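Local coordinates for Glyco_hydro_cc domain-containing protein (Cryptococcus neoformans, PDB 6UBC) that probably binds beta-1,3-glucan oligosaccharides, as an oligosaccharide-binding member (subgroup VII) of glycoside hydrolase family GH128, at residues I270-P275 against A288-L293; A327-S330 against S335-I338; S257-L262 against D295-P300. All blocks are in the same frame, centred on the assembly; numbering follows the deposited sequence.

Contact 1: residues I270-P275 against A288-L293; sequences IGFEEP and ADAASL
Phe272 is the residue of 270-275 that reaches helix 287-298, and its ring meets Ala290 and Leu293 one helical turn apart. Before it, Ile270 ends strand 268-270 and Gly271 leads the chain out of the sheet. At Phe272, CG lies anti to the carbonyl carbon (chi1 -43°), which sends the ring toward the helix. Its CE2 edge comes 3.5 Å from the backbone Ala290 O, near the ring plane, and CE2 also touches Ala290 CB at 3.9 Å. Two atoms round the rim, past CZ, CE1 packs against Leu293 CD2 at 3.6 Å, the methyl approaching at a slant, neither over the face nor at the edge. CZ between them touches both partners, 3.7 Å from Ala290 O and 3.9 Å from Leu293 CG. In the alpha/beta barrel expected of a GH128 protein, this is a loop following a barrel strand, folded back against the next helix of the outer layer. The backbone of Phe272 bonds to Ser312, and the ring also rests on Pro311. Glu273 then packs against Trp225 and Trp243, and Glu274 OE2 bonds to His342 ND1. Pro275 points back toward the helix but stops short of it, packing on Trp324.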
ATOM      1  N   ILE A 270      -4.112  -6.250  -3.478  1.00 22.58           N
ATOM      2  CA  ILE A 270      -3.984  -5.636  -2.128  1.00 22.93           C
ATOM      3  C   ILE A 270      -5.282  -5.849  -1.336  1.00 23.24           C
ATOM      4  O   ILE A 270      -6.389  -5.600  -1.848  1.00 23.12           O
ATOM      5  CB  ILE A 270      -3.614  -4.170  -2.265  1.00 22.03           C
ATOM      6  CG1 ILE A 270      -2.255  -4.035  -2.938  1.00 22.15           C
ATOM      7  CG2 ILE A 270      -3.734  -3.467  -0.884  1.00 22.34           C
ATOM      8  CD1 ILE A 270      -1.894  -2.590  -3.270  1.00 22.38           C
ATOM      9  N   GLY A 271      -5.151  -6.274  -0.082  1.00 23.97           N
ATOM     10  CA  GLY A 271      -6.236  -6.475   0.868  1.00 22.98           C
ATOM     11  C   GLY A 271      -6.716  -5.171   1.494  1.00 22.95           C
ATOM     12  O   GLY A 271      -6.282  -4.056   1.111  1.00 22.09           O
ATOM     13  N   PHE A 272      -7.568  -5.320   2.488  1.00 21.23           N
ATOM     14  CA  PHE A 272      -8.425  -4.226   2.974  1.00 21.39           C
ATOM     15  C   PHE A 272      -7.585  -3.051   3.460  1.00 21.64           C
ATOM     16  O   PHE A 272      -6.537  -3.222   4.106  1.00 22.94           O
ATOM     17  CB  PHE A 272      -9.332  -4.709   4.094  1.00 22.16           C
ATOM     18  CG  PHE A 272      -9.926  -6.063   3.800  1.00 20.27           C
ATOM     19  CD1 PHE A 272     -10.754  -6.234   2.724  1.00 22.06           C
ATOM     20  CD2 PHE A 272      -9.604  -7.171   4.572  1.00 21.90           C
ATOM     21  CE1 PHE A 272     -11.305  -7.478   2.436  1.00 22.16           C
ATOM     22  CE2 PHE A 272     -10.170  -8.411   4.318  1.00 21.54           C
ATOM     23  CZ  PHE A 272     -11.036  -8.559   3.248  1.00 23.48           C
ATOM     24  N   GLU A 273      -8.124  -1.880   3.168  1.00 21.21           N
ATOM     25  CA  GLU A 273      -7.548  -0.615   3.624  1.00 20.90           C
ATOM     26  C   GLU A 273      -7.819  -0.395   5.107  1.00 22.32           C
ATOM     27  O   GLU A 273      -8.957  -0.067   5.437  1.00 23.13           O
ATOM     28  CB  GLU A 273      -8.195   0.545   2.856  1.00 22.65           C
ATOM     29  CG  GLU A 273      -7.609   1.887   3.214  1.00 22.42           C
ATOM     30  CD  GLU A 273      -6.321   2.248   2.514  1.00 23.72           C
ATOM     31  OE1 GLU A 273      -5.886   1.487   1.593  1.00 23.04           O
ATOM     32  OE2 GLU A 273      -5.777   3.338   2.917  1.00 25.58           O
ATOM     33  N   GLU A 274      -6.828  -0.518   5.992  1.00 22.16           N
ATOM     34  CA  GLU A 274      -6.973  -0.091   7.396  1.00 21.78           C
ATOM     35  C   GLU A 274      -8.284  -0.595   7.991  1.00 22.75           C
ATOM     36  O   GLU A 274      -9.088   0.161   8.583  1.00 24.86           O
ATOM     37  CB  GLU A 274      -6.831   1.422   7.330  1.00 25.10           C
ATOM     38  CG  GLU A 274      -5.418   1.843   6.996  1.00 25.45           C
ATOM     39  CD  GLU A 274      -5.167   3.343   6.911  1.00 26.77           C
ATOM     40  OE1 GLU A 274      -6.160   4.095   7.241  1.00 30.09           O
ATOM     41  OE2 GLU A 274      -3.981   3.762   6.588  1.00 26.11           O
ATOM     42  N   PRO A 275      -8.558  -1.921   7.973  1.00 22.80           N
ATOM     43  CA  PRO A 275      -9.740  -2.437   8.629  1.00 24.13           C
ATOM     44  C   PRO A 275      -9.719  -2.196  10.147  1.00 23.92           C
ATOM     45  O   PRO A 275     -10.814  -2.296  10.798  1.00 25.76           O
ATOM     46  CB  PRO A 275      -9.762  -3.932   8.234  1.00 23.37           C
ATOM     47  CG  PRO A 275      -8.277  -4.237   8.007  1.00 23.36           C
ATOM     48  CD  PRO A 275      -7.746  -2.967   7.354  1.00 24.06           C
ATOM     49  N   ALA A 288     -13.142 -11.152  12.481  1.00 28.03           N
ATOM     50  CA  ALA A 288     -13.774 -12.396  12.024  1.00 29.99           C
ATOM     51  C   ALA A 288     -14.434 -12.167  10.669  1.00 27.47           C
ATOM     52  O   ALA A 288     -14.367 -13.117   9.821  1.00 27.44           O
ATOM     53  CB  ALA A 288     -14.771 -12.924  13.051  1.00 31.13           C
ATOM     54  N   ASP A 289     -15.108 -11.029  10.475  1.00 27.03           N
ATOM     55  CA  ASP A 289     -15.753 -10.699   9.178  1.00 28.12           C
ATOM     56  C   ASP A 289     -14.663 -10.575   8.104  1.00 25.81           C
ATOM     57  O   ASP A 289     -14.850 -11.046   6.946  1.00 28.12           O
ATOM     58  CB  ASP A 289     -16.571  -9.414   9.232  1.00 29.14           C
ATOM     59  CG  ASP A 289     -17.715  -9.588  10.229  1.00 33.47           C
ATOM     60  OD1 ASP A 289     -18.190 -10.690  10.320  1.00 34.79           O
ATOM     61  OD2 ASP A 289     -18.031  -8.665  10.958  1.00 35.41           O
ATOM     62  N   ALA A 290     -13.520  -9.980   8.469  1.00 25.38           N
ATOM     63  CA  ALA A 290     -12.492  -9.748   7.428  1.00 24.01           C
ATOM     64  C   ALA A 290     -11.876 -11.081   6.993  1.00 24.95           C
ATOM     65  O   ALA A 290     -11.542 -11.268   5.765  1.00 25.61           O
ATOM     66  CB  ALA A 290     -11.455  -8.806   7.938  1.00 22.30           C
ATOM     67  N   ALA A 291     -11.659 -11.959   7.969  1.00 24.45           N
ATOM     68  CA  ALA A 291     -11.028 -13.270   7.710  1.00 24.60           C
ATOM     69  C   ALA A 291     -11.895 -14.040   6.709  1.00 24.78           C
ATOM     70  O   ALA A 291     -11.368 -14.558   5.732  1.00 25.70           O
ATOM     71  CB  ALA A 291     -10.854 -14.021   9.003  1.00 25.17           C
ATOM     72  N   SER A 292     -13.200 -14.127   6.987  1.00 26.05           N
ATOM     73  CA  SER A 292     -14.167 -14.841   6.128  1.00 26.81           C
ATOM     74  C   SER A 292     -14.162 -14.223   4.717  1.00 27.02           C
ATOM     75  O   SER A 292     -14.123 -14.998   3.752  1.00 26.08           O
ATOM     76  CB  SER A 292     -15.548 -14.882   6.728  1.00 29.79           C
ATOM     77  OG  SER A 292     -16.356 -15.626   5.802  1.00 31.92           O
ATOM     78  N   LEU A 293     -14.130 -12.888   4.570  1.00 24.58           N
ATOM     79  CA  LEU A 293     -14.166 -12.223   3.237  1.00 24.84           C
ATOM     80  C   LEU A 293     -12.863 -12.508   2.478  1.00 24.06           C
ATOM     81  O   LEU A 293     -12.909 -12.783   1.289  1.00 25.46           O
ATOM     82  CB  LEU A 293     -14.401 -10.728   3.430  1.00 26.72           C
ATOM     83  CG  LEU A 293     -14.510  -9.922   2.144  1.00 27.51           C
ATOM     84  CD1 LEU A 293     -15.629 -10.465   1.288  1.00 29.76           C
ATOM     85  CD2 LEU A 293     -14.778  -8.438   2.486  1.00 31.20           C
TER

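Contact 2: residues A327-S330 against S335-I338; sequences AFSS and SWDI
Trp336 pushes the benzene end of its indole against Phe328 and Ser329, two consecutive residues of helix 324-331. CG of Trp336 sits between the backbone N and the carbonyl carbon (chi1 59°), and with chi2 at 89° the six-membered ring is carried toward the helix although the CB itself does not point there. Phe328 has CG anti to its N (chi1 172°), which likewise extends its ring into the contact. The two ring planes are only slightly tilted against each other, edge beside edge: Trp336 CZ3 comes in the phenyl plane, 3.9 Å from Phe328 CD2. Ser329 comes at the indole obliquely, with CB 3.8 Å from Trp336 CH2 and OG of the same serine 3.9 Å from that carbon. The segments are the last part of helix 324-331, short of its end, and the loop that returns the chain to strand 339-345, a helix-to-strand connection of the kind repeated round an alpha/beta barrel; the indole lies back against the helix the chain has just left. A water bridges the two sides at the polar rim, 3.0 Å from Ser329 OG and 2.6 Å from Ser335 OG. Ser335 OG also stands over one face of the indole, 3.8 Å above its plane and offset toward the rim. The pyrrole end is held separately, NE1 bonding to Thr339 OG1. Lys364 makes a cation-pi contact with the indole and bonds to Trp336 O, while Tyr362 meets it edge-to-face. Phe328 has Trp294 of helix 287-298 set edge-to-face to it.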
ATOM      1  N   ALA A 327      -4.664 -11.582  15.017  1.00 24.11           N
ATOM      2  CA  ALA A 327      -5.884 -12.425  15.115  1.00 25.93           C
ATOM      3  C   ALA A 327      -6.361 -12.819  13.722  1.00 24.35           C
ATOM      4  O   ALA A 327      -6.785 -13.960  13.539  1.00 24.27           O
ATOM      5  CB  ALA A 327      -6.984 -11.757  15.885  1.00 27.20           C
ATOM      6  N   PHE A 328      -6.343 -11.911  12.766  1.00 23.16           N
ATOM      7  CA  PHE A 328      -6.748 -12.170  11.363  1.00 23.95           C
ATOM      8  C   PHE A 328      -5.900 -13.320  10.816  1.00 25.73           C
ATOM      9  O   PHE A 328      -6.407 -14.242  10.180  1.00 25.02           O
ATOM     10  CB  PHE A 328      -6.569 -10.881  10.542  1.00 24.69           C
ATOM     11  CG  PHE A 328      -6.747 -10.971   9.048  1.00 22.50           C
ATOM     12  CD1 PHE A 328      -8.022 -10.900   8.470  1.00 23.26           C
ATOM     13  CD2 PHE A 328      -5.650 -11.105   8.189  1.00 22.28           C
ATOM     14  CE1 PHE A 328      -8.180 -11.027   7.095  1.00 22.43           C
ATOM     15  CE2 PHE A 328      -5.827 -11.179   6.822  1.00 21.16           C
ATOM     16  CZ  PHE A 328      -7.084 -11.146   6.269  1.00 22.37           C
ATOM     17  N   SER A 329      -4.602 -13.289  11.070  1.00 24.47           N
ATOM     18  CA  SER A 329      -3.640 -14.298  10.572  1.00 25.85           C
ATOM     19  C   SER A 329      -3.981 -15.674  11.131  1.00 26.27           C
ATOM     20  O   SER A 329      -3.843 -16.683  10.378  1.00 27.32           O
ATOM     21  CB  SER A 329      -2.208 -13.894  10.940  1.00 26.71           C
ATOM     22  OG  SER A 329      -1.240 -14.841  10.435  1.00 28.88           O
ATOM     23  N   SER A 330      -4.386 -15.710  12.390  1.00 27.83           N
ATOM     24  CA  SER A 330      -4.826 -16.929  13.097  1.00 31.29           C
ATOM     25  C   SER A 330      -6.076 -17.506  12.459  1.00 32.22           C
ATOM     26  O   SER A 330      -6.133 -18.750  12.325  1.00 31.43           O
ATOM     27  CB  SER A 330      -5.070 -16.655  14.530  1.00 32.48           C
ATOM     28  OG  SER A 330      -3.819 -16.421  15.102  1.00 34.60           O
ATOM     29  N   SER A 335      -3.003 -17.930   3.687  1.00 26.93           N
ATOM     30  CA  SER A 335      -2.227 -16.774   4.215  1.00 27.91           C
ATOM     31  C   SER A 335      -1.905 -15.830   3.052  1.00 26.35           C
ATOM     32  O   SER A 335      -2.134 -16.166   1.857  1.00 26.11           O
ATOM     33  CB  SER A 335      -0.997 -17.114   5.052  1.00 30.71           C
ATOM     34  OG  SER A 335      -0.565 -15.917   5.812  1.00 30.27           O
ATOM     35  N   TRP A 336      -1.344 -14.689   3.388  1.00 24.80           N
ATOM     36  CA  TRP A 336      -0.877 -13.750   2.364  1.00 23.79           C
ATOM     37  C   TRP A 336       0.549 -14.121   1.938  1.00 24.76           C
ATOM     38  O   TRP A 336       1.255 -14.839   2.720  1.00 25.04           O
ATOM     39  CB  TRP A 336      -0.965 -12.325   2.868  1.00 23.59           C
ATOM     40  CG  TRP A 336      -0.165 -12.033   4.106  1.00 22.95           C
ATOM     41  CD1 TRP A 336       1.128 -11.612   4.132  1.00 24.13           C
ATOM     42  CD2 TRP A 336      -0.642 -11.973   5.447  1.00 22.91           C
ATOM     43  NE1 TRP A 336       1.494 -11.334   5.401  1.00 22.78           N
ATOM     44  CE2 TRP A 336       0.417 -11.513   6.235  1.00 23.43           C
ATOM     45  CE3 TRP A 336      -1.860 -12.227   6.059  1.00 22.57           C
ATOM     46  CZ2 TRP A 336       0.300 -11.370   7.603  1.00 23.18           C
ATOM     47  CZ3 TRP A 336      -1.968 -12.090   7.427  1.00 23.02           C
ATOM     48  CH2 TRP A 336      -0.886 -11.689   8.188  1.00 22.95           C
ATOM     49  N   ASP A 337       0.959 -13.587   0.788  1.00 23.91           N
ATOM     50  CA  ASP A 337       2.353 -13.734   0.290  1.00 26.32           C
ATOM     51  C   ASP A 337       3.217 -12.582   0.803  1.00 24.28           C
ATOM     52  O   ASP A 337       4.396 -12.791   1.084  1.00 25.67           O
ATOM     53  CB  ASP A 337       2.343 -13.791  -1.227  1.00 25.58           C
ATOM     54  CG  ASP A 337       1.546 -14.926  -1.772  1.00 29.59           C
ATOM     55  OD1 ASP A 337       1.846 -16.021  -1.386  1.00 28.33           O
ATOM     56  OD2 ASP A 337       0.661 -14.703  -2.586  1.00 29.44           O
ATOM     57  N   ILE A 338       2.623 -11.384   0.848  1.00 23.84           N
ATOM     58  CA  ILE A 338       3.319 -10.084   1.073  1.00 23.49           C
ATOM     59  C   ILE A 338       2.607  -9.312   2.189  1.00 23.21           C
ATOM     60  O   ILE A 338       1.400  -9.155   2.103  1.00 23.12           O
ATOM     61  CB  ILE A 338       3.449  -9.296  -0.237  1.00 23.74           C
ATOM     62  CG1 ILE A 338       4.382 -10.031  -1.215  1.00 26.96           C
ATOM     63  CG2 ILE A 338       3.908  -7.874   0.031  1.00 23.34           C
ATOM     64  CD1 ILE A 338       4.407  -9.420  -2.554  1.00 31.01           C
TER
HETATM   65  O   HOH W   1      -1.666 -16.614   8.082  1.00 29.18           O

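Contact 3: residues S257-L262 against D295-P300; sequences SAFKAL and DSTIAP
Phe259 turns one edge of its ring to Thr297, joining the C-terminal ends of two outer-layer helices, 250-260 and 287-298, in what is probably the alpha/beta barrel of this family. The CA atoms of Lys260 and Thr297 are 7.2 Å apart. With CG anti to N (chi1 -165°), Phe259 reaches toward the neighbouring helix and crosses the Thr297 side chain obliquely. Of the threonine side chain it is the methyl that touches: CG2 of Thr297 is 3.9 Å from Phe259 CD2. Ile298 meets the ring at a slant and more loosely, its CG1 4.4 Å from Phe259 CE2. Both Phe259 and Ile298 also lie on Ile269 of strand 268-270, so the contact reaches inward to the sheet. One face of the phenyl ring carries Leu262 CD1, 3.7 Å above its plane and offset toward the rim. At the outer margin the aliphatic part of Lys260 runs past the same methyl, CG to Thr297 CG2 at 4.3 Å. Thr297 directs its hydroxyl away from the ring, to a hydrogen bond of 2.9 Å between OG1 and Ser296 OG. On the ring's edge, nearly in its plane, Thr297 O stands 3.5 Å from Phe259 CE2.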
ATOM      1  N   SER A 257     -18.398  -4.829  -5.257  1.00 36.21           N
ATOM      2  CA  SER A 257     -19.186  -5.371  -6.371  1.00 36.26           C
ATOM      3  C   SER A 257     -18.299  -5.495  -7.616  1.00 35.81           C
ATOM      4  O   SER A 257     -18.296  -6.584  -8.284  1.00 34.11           O
ATOM      5  CB  SER A 257     -20.447  -4.541  -6.514  1.00 37.77           C
ATOM      6  OG  SER A 257     -21.012  -4.902  -7.726  1.00 45.04           O
ATOM      7  N   ALA A 258     -17.404  -4.534  -7.866  1.00 34.54           N
ATOM      8  CA  ALA A 258     -16.487  -4.614  -9.026  1.00 33.80           C
ATOM      9  C   ALA A 258     -15.513  -5.797  -8.819  1.00 32.42           C
ATOM     10  O   ALA A 258     -15.094  -6.458  -9.815  1.00 30.06           O
ATOM     11  CB  ALA A 258     -15.771  -3.288  -9.236  1.00 33.82           C
ATOM     12  N   PHE A 259     -15.043  -5.958  -7.587  1.00 30.91           N
ATOM     13  CA  PHE A 259     -14.050  -7.012  -7.280  1.00 30.23           C
ATOM     14  C   PHE A 259     -14.684  -8.381  -7.557  1.00 30.64           C
ATOM     15  O   PHE A 259     -14.069  -9.215  -8.135  1.00 31.05           O
ATOM     16  CB  PHE A 259     -13.574  -6.923  -5.828  1.00 29.96           C
ATOM     17  CG  PHE A 259     -12.323  -7.743  -5.630  1.00 30.36           C
ATOM     18  CD1 PHE A 259     -11.073  -7.201  -5.892  1.00 29.67           C
ATOM     19  CD2 PHE A 259     -12.398  -9.088  -5.303  1.00 29.91           C
ATOM     20  CE1 PHE A 259      -9.922  -7.958  -5.813  1.00 27.82           C
ATOM     21  CE2 PHE A 259     -11.228  -9.820  -5.157  1.00 28.31           C
ATOM     22  CZ  PHE A 259     -10.000  -9.260  -5.440  1.00 27.61           C
ATOM     23  N   LYS A 260     -15.887  -8.576  -7.082  1.00 33.94           N
ATOM     24  CA  LYS A 260     -16.612  -9.856  -7.305  1.00 37.25           C
ATOM     25  C   LYS A 260     -16.850 -10.075  -8.810  1.00 39.89           C
ATOM     26  O   LYS A 260     -16.875 -11.250  -9.161  1.00 42.37           O
ATOM     27  CB  LYS A 260     -17.899  -9.884  -6.497  1.00 40.58           C
ATOM     28  CG  LYS A 260     -17.719  -9.830  -5.003  1.00 43.37           C
ATOM     29  CD  LYS A 260     -18.975 -10.117  -4.261  1.00 49.98           C
ATOM     30  CE  LYS A 260     -18.885 -11.431  -3.500  1.00 58.50           C
ATOM     31  NZ  LYS A 260     -20.159 -12.198  -3.546  1.00 64.24           N
ATOM     32  N   ALA A 261     -16.899  -9.052  -9.690  1.00 37.46           N
ATOM     33  CA  ALA A 261     -17.131  -9.246 -11.147  1.00 37.86           C
ATOM     34  C   ALA A 261     -15.829  -9.491 -11.906  1.00 39.24           C
ATOM     35  O   ALA A 261     -15.887  -9.585 -13.130  1.00 38.60           O
ATOM     36  CB  ALA A 261     -17.883  -8.070 -11.751  1.00 40.80           C
ATOM     37  N   LEU A 262     -14.673  -9.539 -11.253  1.00 33.98           N
ATOM     38  CA  LEU A 262     -13.436  -9.821 -11.993  1.00 37.05           C
ATOM     39  C   LEU A 262     -13.624 -11.199 -12.654  1.00 39.09           C
ATOM     40  O   LEU A 262     -14.245 -12.077 -12.019  1.00 38.24           O
ATOM     41  CB  LEU A 262     -12.232  -9.761 -11.043  1.00 36.33           C
ATOM     42  CG  LEU A 262     -11.949  -8.351 -10.487  1.00 36.59           C
ATOM     43  CD1 LEU A 262     -10.832  -8.406  -9.443  1.00 39.04           C
ATOM     44  CD2 LEU A 262     -11.607  -7.382 -11.586  1.00 36.52           C
ATOM     45  N   ASP A 295     -10.908 -15.085   2.822  1.00 23.93           N
ATOM     46  CA  ASP A 295     -10.886 -16.503   2.436  1.00 25.09           C
ATOM     47  C   ASP A 295     -11.848 -16.749   1.270  1.00 26.97           C
ATOM     48  O   ASP A 295     -11.432 -17.429   0.327  1.00 26.12           O
ATOM     49  CB  ASP A 295     -11.176 -17.443   3.601  1.00 25.40           C
ATOM     50  CG  ASP A 295      -9.914 -17.697   4.421  1.00 25.84           C
ATOM     51  OD1 ASP A 295      -8.809 -17.684   3.813  1.00 28.86           O
ATOM     52  OD2 ASP A 295     -10.053 -17.855   5.623  1.00 27.53           O
ATOM     53  N   SER A 296     -13.012 -16.116   1.262  1.00 26.38           N
ATOM     54  CA  SER A 296     -14.052 -16.415   0.258  1.00 26.60           C
ATOM     55  C   SER A 296     -13.818 -15.679  -1.038  1.00 27.55           C
ATOM     56  O   SER A 296     -14.228 -16.198  -2.067  1.00 27.42           O
ATOM     57  CB  SER A 296     -15.404 -16.086   0.789  1.00 28.36           C
ATOM     58  OG  SER A 296     -15.596 -14.685   0.864  1.00 29.51           O
ATOM     59  N   THR A 297     -13.234 -14.491  -1.020  1.00 27.65           N
ATOM     60  CA  THR A 297     -13.285 -13.510  -2.137  1.00 27.72           C
ATOM     61  C   THR A 297     -11.902 -13.145  -2.684  1.00 24.92           C
ATOM     62  O   THR A 297     -11.781 -13.026  -3.878  1.00 24.60           O
ATOM     63  CB  THR A 297     -14.094 -12.295  -1.673  1.00 30.69           C
ATOM     64  OG1 THR A 297     -15.365 -12.768  -1.251  1.00 31.96           O
ATOM     65  CG2 THR A 297     -14.332 -11.247  -2.731  1.00 31.33           C
ATOM     66  N   ILE A 298     -10.868 -13.041  -1.819  1.00 25.44           N
ATOM     67  CA  ILE A 298      -9.475 -12.747  -2.227  1.00 24.48           C
ATOM     68  C   ILE A 298      -8.707 -14.059  -2.473  1.00 25.27           C
ATOM     69  O   ILE A 298      -8.166 -14.245  -3.613  1.00 26.74           O
ATOM     70  CB  ILE A 298      -8.802 -11.865  -1.158  1.00 25.10           C
ATOM     71  CG1 ILE A 298      -9.379 -10.441  -1.173  1.00 24.56           C
ATOM     72  CG2 ILE A 298      -7.307 -11.836  -1.415  1.00 23.31           C
ATOM     73  CD1 ILE A 298      -8.934  -9.583   0.023  1.00 24.32           C
ATOM     74  N   ALA A 299      -8.654 -14.933  -1.484  1.00 27.23           N
ATOM     75  CA  ALA A 299      -7.853 -16.195  -1.529  1.00 29.10           C
ATOM     76  C   ALA A 299      -8.075 -17.033  -2.792  1.00 29.56           C
ATOM     77  O   ALA A 299      -7.098 -17.580  -3.321  1.00 28.27           O
ATOM     78  CB  ALA A 299      -8.105 -16.997  -0.304  1.00 29.97           C
ATOM     79  N   PRO A 300      -9.303 -17.201  -3.335  1.00 29.32           N
ATOM     80  CA  PRO A 300      -9.467 -18.055  -4.514  1.00 31.96           C
ATOM     81  C   PRO A 300      -8.539 -17.692  -5.683  1.00 32.56           C
ATOM     82  O   PRO A 300      -8.197 -18.570  -6.476  1.00 30.53           O
ATOM     83  CB  PRO A 300     -10.956 -17.866  -4.863  1.00 32.62           C
ATOM     84  CG  PRO A 300     -11.618 -17.558  -3.544  1.00 33.90           C
ATOM     85  CD  PRO A 300     -10.592 -16.658  -2.873  1.00 30.21           C
TER

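Overall arrangement
Helix 287-298 ties the three together: contacts 1 and 3 both use it, and Phe328 of contact 2 packs on it at Ala290 and Ala291. The centres of contacts 1 and 2 are about 10 Å apart, of 1 and 3 about 12 Å, and of 2 and 3 about 17 Å. Contact 1 is nested along the chain in the loop closed by contact 3, and contact 2 follows. Ile298 of contact 3 touches Phe272 and Gly271 of contact 1, whereas contacts 2 and 3 do not touch. Contact 3 joins helices 250-260 and 287-298, contact 1 sets the loop after strand 268-270 on the latter, and contact 2 holds helix 324-331 to the loop before strand 339-345.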